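Local coordinates for protein virulence factor (Pectobacterium carotovorum, PDB 2W3Y) that is an S-palmitoylated virulence factor of a Drosophila pathogen that binds to lipid vesicles and has its own distinct fold, at residues Q8-Y13 with D244-K249; V42-Y47 with K253-A258; H175-D180 with V185-R190. All coordinates share one frame; numbering follows the deposited sequence.

The three contacts run from the middle of the protein to its margins. Contact 2 is buried and lies nearest the centre of the chain. It sets strand 40-49 against the loop after helix 237-250, with only apolar touches across it. Contact 3 is partly buried and pairs two strands of the same sheet. Backbone bonds, the Asp176-Arg190 salt bridge and a His175-Tyr187 hydrogen bond hold it together. Contacts 2 and 3 meet where Tyr47 O lies 2.8 Å from His175 N, a probable hydrogen bond between neighbouring strands. Contact 1 is helical and partly buried, about 21 Å from contact 2 between centres. It joins one apolar touch to one ion pair, and its helix 237-250 leads into contact 2.

Contact 1 of 3, residues Q8-Y13 with D244-K249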
loop_
_atom_site.group_PDB
_atom_site.type_symbol
_atom_site.label_atom_id
_atom_site.label_comp_id
_atom_site.label_asym_id
_atom_site.label_seq_id
_atom_site.Cartn_x
_atom_site.Cartn_y
_atom_site.Cartn_z
ATOM N N GLN A 8 -17.874 16.088 -3.117
ATOM C CA GLN A 8 -18.365 16.462 -1.753
ATOM C C GLN A 8 -19.177 15.348 -1.076
ATOM O O GLN A 8 -19.402 15.389 0.136
ATOM C CB GLN A 8 -19.150 17.784 -1.783
ATOM C CG GLN A 8 -18.267 19.057 -1.682
ATOM C CD GLN A 8 -17.645 19.258 -0.293
ATOM O OE1 GLN A 8 -18.335 19.184 0.732
ATOM N NE2 GLN A 8 -16.336 19.520 -0.259
ATOM N N ASP A 9 -19.600 14.352 -1.856
ATOM C CA ASP A 9 -20.189 13.138 -1.282
ATOM C C ASP A 9 -19.134 12.308 -0.540
ATOM O O ASP A 9 -19.457 11.581 0.400
ATOM C CB ASP A 9 -20.971 12.295 -2.318
ATOM C CG ASP A 9 -20.493 12.497 -3.760
ATOM O OD1 ASP A 9 -21.048 11.818 -4.655
ATOM O OD2 ASP A 9 -19.584 13.326 -4.010
ATOM N N VAL A 10 -17.875 12.436 -0.960
ATOM C CA VAL A 10 -16.747 11.862 -0.224
ATOM C C VAL A 10 -16.524 12.605 1.094
ATOM O O VAL A 10 -16.349 11.971 2.142
ATOM C CB VAL A 10 -15.453 11.895 -1.045
ATOM C CG1 VAL A 10 -14.532 10.764 -0.620
ATOM C CG2 VAL A 10 -15.777 11.786 -2.503
ATOM N N ASP A 11 -16.536 13.943 1.039
ATOM C CA ASP A 11 -16.471 14.777 2.251
ATOM C C ASP A 11 -17.537 14.406 3.293
ATOM O O ASP A 11 -17.225 14.264 4.484
ATOM C CB ASP A 11 -16.524 16.276 1.906
ATOM C CG ASP A 11 -16.644 17.175 3.155
ATOM O OD1 ASP A 11 -15.839 17.039 4.107
ATOM O OD2 ASP A 11 -17.564 18.024 3.187
ATOM N N LEU A 12 -18.779 14.222 2.847
ATOM C CA LEU A 12 -19.879 13.847 3.742
ATOM C C LEU A 12 -19.686 12.457 4.361
ATOM O O LEU A 12 -19.997 12.246 5.534
ATOM C CB LEU A 12 -21.223 13.905 3.002
ATOM C CG LEU A 12 -21.642 15.224 2.340
ATOM C CD1 LEU A 12 -22.935 15.057 1.541
ATOM C CD2 LEU A 12 -21.765 16.350 3.366
ATOM N N TYR A 13 -19.178 11.521 3.558
ATOM C CA TYR A 13 -18.893 10.156 4.009
ATOM C C TYR A 13 -17.894 10.169 5.169
ATOM O O TYR A 13 -18.102 9.528 6.211
ATOM C CB TYR A 13 -18.373 9.295 2.838
ATOM C CG TYR A 13 -18.063 7.873 3.254
ATOM C CD1 TYR A 13 -19.083 6.922 3.367
ATOM C CD2 TYR A 13 -16.748 7.485 3.561
ATOM C CE1 TYR A 13 -18.812 5.617 3.775
ATOM C CE2 TYR A 13 -16.466 6.185 3.959
ATOM C CZ TYR A 13 -17.500 5.259 4.061
ATOM O OH TYR A 13 -17.223 3.973 4.457
ATOM N N ASP A 244 -6.456 19.123 -1.784
ATOM C CA ASP A 244 -5.731 19.710 -0.647
ATOM C C ASP A 244 -6.598 19.952 0.583
ATOM O O ASP A 244 -6.164 19.656 1.700
ATOM C CB ASP A 244 -5.020 21.006 -1.055
ATOM C CG ASP A 244 -3.801 20.752 -1.933
ATOM O OD1 ASP A 244 -3.314 19.592 -1.978
ATOM O OD2 ASP A 244 -3.337 21.715 -2.590
ATOM N N ASN A 245 -7.817 20.461 0.371
ATOM C CA ASN A 245 -8.753 20.718 1.464
ATOM C C ASN A 245 -9.215 19.430 2.141
ATOM O O ASN A 245 -9.291 19.351 3.365
ATOM C CB ASN A 245 -9.983 21.513 0.982
ATOM C CG ASN A 245 -9.675 22.995 0.692
ATOM O OD1 ASN A 245 -8.750 23.584 1.256
ATOM N ND2 ASN A 245 -10.468 23.594 -0.194
ATOM N N PHE A 246 -9.543 18.432 1.330
ATOM C CA PHE A 246 -9.975 17.130 1.838
ATOM C C PHE A 246 -8.857 16.480 2.662
ATOM O O PHE A 246 -9.081 16.030 3.790
ATOM C CB PHE A 246 -10.381 16.233 0.668
ATOM C CG PHE A 246 -10.718 14.825 1.069
ATOM C CD1 PHE A 246 -12.012 14.491 1.461
ATOM C CD2 PHE A 246 -9.742 13.825 1.035
ATOM C CE1 PHE A 246 -12.341 13.194 1.840
ATOM C CE2 PHE A 246 -10.061 12.520 1.412
ATOM C CZ PHE A 246 -11.361 12.211 1.824
ATOM N N LEU A 247 -7.659 16.434 2.088
ATOM C CA LEU A 247 -6.490 15.880 2.783
ATOM C C LEU A 247 -6.171 16.611 4.105
ATOM O O LEU A 247 -5.869 15.974 5.116
ATOM C CB LEU A 247 -5.271 15.834 1.853
ATOM C CG LEU A 247 -5.292 14.857 0.665
ATOM C CD1 LEU A 247 -3.941 14.852 0.008
ATOM C CD2 LEU A 247 -5.683 13.425 1.074
ATOM N N ASP A 248 -6.282 17.942 4.095
ATOM C CA ASP A 248 -6.111 18.757 5.301
ATOM C C ASP A 248 -7.158 18.475 6.391
ATOM O O ASP A 248 -6.829 18.414 7.574
ATOM C CB ASP A 248 -6.070 20.257 4.930
ATOM C CG ASP A 248 -4.709 20.693 4.405
ATOM O OD1 ASP A 248 -3.723 19.935 4.591
ATOM O OD2 ASP A 248 -4.606 21.801 3.820
ATOM N N LYS A 249 -8.406 18.265 5.986
ATOM C CA LYS A 249 -9.499 18.044 6.931
ATOM C C LYS A 249 -9.470 16.671 7.642
ATOM O O LYS A 249 -9.822 16.556 8.824
ATOM C CB LYS A 249 -10.844 18.255 6.213
ATOM C CG LYS A 249 -12.052 18.358 7.144
ATOM C CD LYS A 249 -13.323 18.777 6.391
ATOM C CE LYS A 249 -14.580 18.538 7.221
ATOM N NZ LYS A 249 -15.839 18.673 6.395
#
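Asp11 of helix 9-18 and Lys249 of helix 237-250 form a salt bridge. Lys249 NZ donates to Asp11 OD1 at 2.8 Å and meets its syn lone pair, on the side of the other carboxylate oxygen. The two side chains cross at about a right angle. The lysine CG is anti to the backbone N (chi1 -167°), and the chain beyond it is extended, which carries the amino group across to helix 9-18. The second touch is apolar. Val10 CG1 lies 4.1 Å from Phe246 CE1 and approaches the ring obliquely. The backbone N of Asp11 lies 4.3 Å from the same ring atom, so consecutive residues of helix 9-18 border this end of the ring.

Both charged groups have further partners. Asp11 OD1 also accepts from Tyr250 OH, so two donors grip one oxygen. Lys249 NZ is also bonded to Gln15 OE1, one turn further along helix 9-18. Phe246 is buried in an aromatic cluster: Phe14 meets it edge-to-face, and the rings of Phe105 and Tyr250 also touch it. Leu101 of helix 91-105 and Val73 of helix 57-81 pack on it too, and Val10 rests on Ala104.

The axes of segments 9-13 and 244-249 run almost parallel, 3° apart, at a closest approach of 11.2 Å. At this spacing the gap is bridged mainly by Phe246 and the extended Lys249, reaching toward Val10 and Asp11. The arrangement is a parallel helix pair at the helical side of this protein of helices and a mixed sheet, beside helices 57-81 and 91-105.

Contact 2 of 3, residues V42-Y47 with K253-A258; sequences VQYQTY and KAIDDA
Tyr44 OH is gripped by two groups, Ser75 OG and Val33 O. These bonds hold the far end of a buried ring whose near end packs against Ile255 and Ala258. Ser75 belongs to helix 57-81, so the phenol ties strand 40-49 to that helix. CG of Tyr44 stands beside the backbone N and anti to the carbonyl carbon (chi1 -66°), which brings the CB-side half of the ring against Ile255 and Ala258 and sends OH on toward Ser75 and Val33.

Ile255 makes the main touch. Its CG2 methyl lies 3.7 Å from Tyr44 CD1 and forms an off-centre CH-pi contact. The methyl is 4.1 Å from the Tyr44 ring centroid and 29° off the ring normal. Ile255 CB is 4.0 Å from Tyr44 CG, so the base of the branch and one methyl share the ring. Ala258 adds a second point: its CB is 3.8 Å from Tyr44 CD2, on the ring flank away from CD1. Val42 CG1 packs on the opposite side of the ring plane from Ile255 CG2, offset toward the rim. The ring is therefore held between a strand neighbour and the loop.

The loop is shaped by a short 3-10 turn at 255-257, in which Ala258 N bonds to Ile255 O. Ile255 also packs on Val71 and Ala72 of helix 57-81. Gln45 points away from the loop. Its OE1 accepts from Tyr47 OH at 2.6 Å, in the carbonyl plane and on a lone pair.

No hydrogen bond crosses between 42-47 and 253-258. Apolar contact alone joins strand and loop. The bonds of Tyr44 OH to Ser75 and Val33 limit how the ring can shift, so it probably acts as a fixed surface for Ile255 and Ala258.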
loop_
_atom_site.group_PDB
_atom_site.type_symbol
_atom_site.label_atom_id
_atom_site.label_comp_id
_atom_site.label_asym_id
_atom_site.label_seq_id
_atom_site.Cartn_x
_atom_site.Cartn_y
_atom_site.Cartn_z
ATOM N N VAL A 42 -0.846 -4.320 9.261
ATOM C CA VAL A 42 -0.971 -3.543 8.025
ATOM C C VAL A 42 0.437 -3.085 7.679
ATOM O O VAL A 42 1.060 -2.390 8.476
ATOM C CB VAL A 42 -1.840 -2.259 8.208
ATOM C CG1 VAL A 42 -2.009 -1.545 6.868
ATOM C CG2 VAL A 42 -3.177 -2.581 8.850
ATOM N N GLN A 43 0.915 -3.466 6.498
ATOM C CA GLN A 43 2.236 -3.115 6.033
ATOM C C GLN A 43 2.074 -1.799 5.258
ATOM O O GLN A 43 1.493 -1.790 4.209
ATOM C CB GLN A 43 2.728 -4.241 5.112
ATOM C CG GLN A 43 4.200 -4.322 4.917
ATOM C CD GLN A 43 4.842 -5.166 5.965
ATOM O OE1 GLN A 43 4.717 -6.406 5.958
ATOM N NE2 GLN A 43 5.532 -4.505 6.900
ATOM N N TYR A 44 2.551 -0.688 5.804
ATOM C CA TYR A 44 2.464 0.608 5.118
ATOM C C TYR A 44 3.683 0.821 4.228
ATOM O O TYR A 44 4.803 0.806 4.722
ATOM C CB TYR A 44 2.357 1.739 6.142
ATOM C CG TYR A 44 1.089 1.751 6.961
ATOM C CD1 TYR A 44 -0.131 2.167 6.392
ATOM C CD2 TYR A 44 1.105 1.387 8.301
ATOM C CE1 TYR A 44 -1.295 2.211 7.137
ATOM C CE2 TYR A 44 -0.085 1.418 9.068
ATOM C CZ TYR A 44 -1.267 1.822 8.459
ATOM O OH TYR A 44 -2.421 1.880 9.187
ATOM N N GLN A 45 3.490 1.003 2.918
ATOM C CA GLN A 45 4.639 1.036 1.995
ATOM C C GLN A 45 4.538 2.114 0.900
ATOM O O GLN A 45 3.443 2.504 0.492
ATOM C CB GLN A 45 4.834 -0.332 1.311
ATOM C CG GLN A 45 4.730 -1.530 2.245
ATOM C CD GLN A 45 6.064 -1.917 2.844
ATOM O OE1 GLN A 45 6.900 -2.503 2.156
ATOM N NE2 GLN A 45 6.281 -1.582 4.118
ATOM N N THR A 46 5.692 2.592 0.436
ATOM C CA THR A 46 5.772 3.494 -0.724
ATOM C C THR A 46 6.856 2.982 -1.666
ATOM O O THR A 46 8.051 2.982 -1.327
ATOM C CB THR A 46 6.108 4.951 -0.317
ATOM O OG1 THR A 46 5.181 5.400 0.672
ATOM C CG2 THR A 46 6.004 5.897 -1.529
ATOM N N TYR A 47 6.440 2.507 -2.839
ATOM C CA TYR A 47 7.396 1.971 -3.795
ATOM C C TYR A 47 7.528 2.906 -4.974
ATOM O O TYR A 47 6.544 3.231 -5.639
ATOM C CB TYR A 47 6.982 0.597 -4.311
ATOM C CG TYR A 47 6.793 -0.453 -3.238
ATOM C CD1 TYR A 47 7.645 -0.515 -2.129
ATOM C CD2 TYR A 47 5.764 -1.397 -3.338
ATOM C CE1 TYR A 47 7.468 -1.478 -1.127
ATOM C CE2 TYR A 47 5.589 -2.377 -2.344
ATOM C CZ TYR A 47 6.451 -2.410 -1.248
ATOM O OH TYR A 47 6.301 -3.367 -0.261
ATOM N N LYS A 253 -2.326 10.479 11.198
ATOM C CA LYS A 253 -0.921 10.437 11.612
ATOM C C LYS A 253 -0.050 9.897 10.478
ATOM O O LYS A 253 -0.492 9.058 9.704
ATOM C CB LYS A 253 -0.770 9.534 12.840
ATOM C CG LYS A 253 -0.636 10.270 14.166
ATOM C CD LYS A 253 -1.950 10.756 14.690
ATOM C CE LYS A 253 -1.759 11.322 16.094
ATOM N NZ LYS A 253 -2.846 12.256 16.469
ATOM N N ALA A 254 1.183 10.383 10.384
ATOM C CA ALA A 254 2.107 9.962 9.327
ATOM C C ALA A 254 2.356 8.444 9.312
ATOM O O ALA A 254 2.768 7.859 10.320
ATOM C CB ALA A 254 3.434 10.734 9.436
ATOM N N ILE A 255 2.121 7.817 8.162
ATOM C CA ILE A 255 2.461 6.394 7.991
ATOM C C ILE A 255 3.966 6.135 8.068
ATOM O O ILE A 255 4.382 5.032 8.428
ATOM C CB ILE A 255 1.826 5.724 6.729
ATOM C CG1 ILE A 255 2.405 6.294 5.418
ATOM C CG2 ILE A 255 0.288 5.807 6.785
ATOM C CD1 ILE A 255 2.043 5.505 4.165
ATOM N N ASP A 256 4.781 7.149 7.771
ATOM C CA ASP A 256 6.245 6.990 7.917
ATOM C C ASP A 256 6.750 6.873 9.368
ATOM O O ASP A 256 7.922 6.533 9.598
ATOM C CB ASP A 256 7.035 8.019 7.074
ATOM C CG ASP A 256 6.973 9.449 7.629
ATOM O OD1 ASP A 256 6.443 9.662 8.732
ATOM O OD2 ASP A 256 7.480 10.369 6.934
ATOM N N ASP A 257 5.870 7.136 10.340
ATOM C CA ASP A 257 6.145 6.838 11.751
ATOM C C ASP A 257 5.750 5.412 12.206
ATOM O O ASP A 257 6.088 5.011 13.326
ATOM C CB ASP A 257 5.490 7.858 12.701
ATOM C CG ASP A 257 6.052 9.265 12.551
ATOM O OD1 ASP A 257 7.267 9.423 12.266
ATOM O OD2 ASP A 257 5.267 10.225 12.731
ATOM N N ALA A 258 5.049 4.649 11.360
ATOM C CA ALA A 258 4.658 3.277 11.733
ATOM C C ALA A 258 5.839 2.285 11.744
ATOM O O ALA A 258 6.769 2.388 10.946
ATOM C CB ALA A 258 3.535 2.767 10.811
#

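Contact 3 of 3, residues H175-D180 with V185-R190; sequences HDLFQD and VFYKPR
Tyr187 has its CG anti to the backbone N (chi1 171°), while His175 has its CG beside the backbone N (chi1 -59°). These torsions set the two side chains side by side, pointing the same way. Tyr187 OH meets His175 ND1 at 2.8 Å, at the edge of the imidazole and near its plane. Either atom could be the donor. Pro189 CD sits over the centre of one Tyr187 face, and Leu177 CD2 lies near Tyr187 CB.

The strands form an antiparallel beta hairpin, 166-179 with 185-198. Asp176 and Lys188 are a hydrogen-bonded pair: Asp176 N reaches Lys188 O and Lys188 N reaches Asp176 O, both at 3.0 Å. Phe186 N donates to Phe178 O at 2.9 Å, and the return bond is weak. Phe178 O also lies over one face of the Phe186 ring, offset toward the rim.

Beyond the paired backbones, Asp176 forms a salt bridge with Arg190. Arg190 NH2 donates almost straight to Asp176 OD1 (3.0 Å), in the guanidinium plane and on the syn side of OD1, with the carboxylate and guanidinium planes 60° apart. The bonds to OD2 from NE and NH2 are weak. Asp176 OD2 is bonded to Tyr275 OH as well, and Arg190 NH2 reaches Gly134 O.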
loop_
_atom_site.group_PDB
_atom_site.type_symbol
_atom_site.label_atom_id
_atom_site.label_comp_id
_atom_site.label_asym_id
_atom_site.label_seq_id
_atom_site.Cartn_x
_atom_site.Cartn_y
_atom_site.Cartn_z
ATOM N N HIS A 175 4.847 4.252 -7.567
ATOM C CA HIS A 175 5.182 5.440 -8.334
ATOM C C HIS A 175 6.012 4.939 -9.508
ATOM O O HIS A 175 7.206 4.651 -9.371
ATOM C CB HIS A 175 5.847 6.498 -7.399
ATOM C CG HIS A 175 4.954 6.888 -6.262
ATOM N ND1 HIS A 175 4.056 7.932 -6.344
ATOM C CD2 HIS A 175 4.704 6.272 -5.080
ATOM C CE1 HIS A 175 3.342 7.985 -5.237
ATOM N NE2 HIS A 175 3.706 6.980 -4.457
ATOM N N ASP A 176 5.316 4.730 -10.634
ATOM C CA ASP A 176 5.873 4.074 -11.814
ATOM C C ASP A 176 6.502 5.071 -12.762
ATOM O O ASP A 176 5.825 5.965 -13.249
ATOM C CB ASP A 176 4.803 3.329 -12.634
ATOM C CG ASP A 176 3.941 2.392 -11.810
ATOM O OD1 ASP A 176 4.344 1.983 -10.701
ATOM O OD2 ASP A 176 2.838 2.082 -12.298
ATOM N N LEU A 177 7.788 4.875 -13.043
ATOM C CA LEU A 177 8.511 5.661 -14.058
ATOM C C LEU A 177 9.018 4.717 -15.120
ATOM O O LEU A 177 10.119 4.195 -15.019
ATOM C CB LEU A 177 9.658 6.458 -13.412
ATOM C CG LEU A 177 8.902 7.479 -12.574
ATOM C CD1 LEU A 177 9.157 7.384 -11.070
ATOM C CD2 LEU A 177 8.932 8.890 -13.169
ATOM N N PHE A 178 8.173 4.473 -16.114
ATOM C CA PHE A 178 8.417 3.484 -17.143
ATOM C C PHE A 178 8.252 4.141 -18.507
ATOM O O PHE A 178 7.562 5.163 -18.641
ATOM C CB PHE A 178 7.379 2.345 -17.056
ATOM C CG PHE A 178 7.489 1.484 -15.819
ATOM C CD1 PHE A 178 8.722 0.950 -15.415
ATOM C CD2 PHE A 178 6.352 1.173 -15.082
ATOM C CE1 PHE A 178 8.822 0.139 -14.278
ATOM C CE2 PHE A 178 6.438 0.359 -13.945
ATOM C CZ PHE A 178 7.681 -0.151 -13.543
ATOM N N GLN A 179 8.834 3.513 -19.522
ATOM C CA GLN A 179 8.702 3.957 -20.912
ATOM C C GLN A 179 7.399 3.504 -21.564
ATOM O O GLN A 179 7.038 2.314 -21.486
ATOM C CB GLN A 179 9.855 3.406 -21.740
ATOM C CG GLN A 179 11.169 4.106 -21.568
ATOM C CD GLN A 179 12.281 3.378 -22.298
ATOM O OE1 GLN A 179 12.385 3.450 -23.521
ATOM N NE2 GLN A 179 13.107 2.652 -21.550
ATOM N N ASP A 180 6.701 4.433 -22.218
ATOM C CA ASP A 180 5.631 4.062 -23.162
ATOM C C ASP A 180 6.211 3.403 -24.430
ATOM O O ASP A 180 7.428 3.220 -24.534
ATOM C CB ASP A 180 4.680 5.242 -23.472
ATOM C CG ASP A 180 5.335 6.386 -24.283
ATOM O OD1 ASP A 180 6.314 6.171 -25.032
ATOM O OD2 ASP A 180 4.824 7.524 -24.173
ATOM N N VAL A 185 9.247 8.336 -21.113
ATOM C CA VAL A 185 8.933 8.016 -19.713
ATOM C C VAL A 185 7.661 8.711 -19.250
ATOM O O VAL A 185 7.477 9.917 -19.470
ATOM C CB VAL A 185 10.101 8.372 -18.764
ATOM C CG1 VAL A 185 9.729 8.090 -17.296
ATOM C CG2 VAL A 185 11.344 7.584 -19.133
ATOM N N PHE A 186 6.783 7.943 -18.604
ATOM C CA PHE A 186 5.618 8.499 -17.950
ATOM C C PHE A 186 5.676 8.259 -16.435
ATOM O O PHE A 186 6.377 7.348 -15.949
ATOM C CB PHE A 186 4.320 7.926 -18.549
ATOM C CG PHE A 186 4.191 6.432 -18.400
ATOM C CD1 PHE A 186 3.716 5.874 -17.213
ATOM C CD2 PHE A 186 4.566 5.581 -19.437
ATOM C CE1 PHE A 186 3.601 4.503 -17.071
ATOM C CE2 PHE A 186 4.456 4.194 -19.304
ATOM C CZ PHE A 186 3.975 3.660 -18.107
ATOM N N TYR A 187 4.946 9.092 -15.702
ATOM C CA TYR A 187 4.733 8.885 -14.276
ATOM C C TYR A 187 3.285 8.444 -14.005
ATOM O O TYR A 187 2.330 9.167 -14.325
ATOM C CB TYR A 187 5.153 10.136 -13.479
ATOM C CG TYR A 187 4.784 10.126 -12.014
ATOM C CD1 TYR A 187 5.095 9.035 -11.187
ATOM C CD2 TYR A 187 4.123 11.220 -11.449
ATOM C CE1 TYR A 187 4.747 9.042 -9.836
ATOM C CE2 TYR A 187 3.779 11.237 -10.113
ATOM C CZ TYR A 187 4.090 10.150 -9.307
ATOM O OH TYR A 187 3.745 10.173 -7.972
ATOM N N LYS A 188 3.132 7.232 -13.451
ATOM C CA LYS A 188 1.828 6.742 -13.003
ATOM C C LYS A 188 1.829 6.513 -11.487
ATOM O O LYS A 188 2.495 5.596 -11.003
ATOM C CB LYS A 188 1.441 5.449 -13.746
ATOM C CG LYS A 188 0.012 4.952 -13.470
ATOM C CD LYS A 188 -0.224 3.514 -13.975
ATOM C CE LYS A 188 -0.172 3.411 -15.502
ATOM N NZ LYS A 188 -1.168 4.299 -16.191
ATOM N N PRO A 189 1.133 7.384 -10.722
ATOM C CA PRO A 189 0.967 7.095 -9.301
ATOM C C PRO A 189 -0.291 6.271 -8.995
ATOM O O PRO A 189 -1.396 6.661 -9.394
ATOM C CB PRO A 189 0.870 8.482 -8.670
ATOM C CG PRO A 189 0.290 9.368 -9.755
ATOM C CD PRO A 189 0.552 8.694 -11.095
ATOM N N ARG A 190 -0.120 5.151 -8.289
ATOM C CA ARG A 190 -1.267 4.278 -7.909
ATOM C C ARG A 190 -1.443 4.137 -6.388
ATOM O O ARG A 190 -0.444 4.023 -5.653
ATOM C CB ARG A 190 -1.097 2.876 -8.507
ATOM C CG ARG A 190 -1.140 2.785 -10.023
ATOM C CD ARG A 190 -0.838 1.338 -10.500
ATOM N NE ARG A 190 0.606 1.028 -10.568
ATOM C CZ ARG A 190 1.132 -0.202 -10.484
ATOM N NH1 ARG A 190 0.338 -1.260 -10.328
ATOM N NH2 ARG A 190 2.457 -0.384 -10.553
#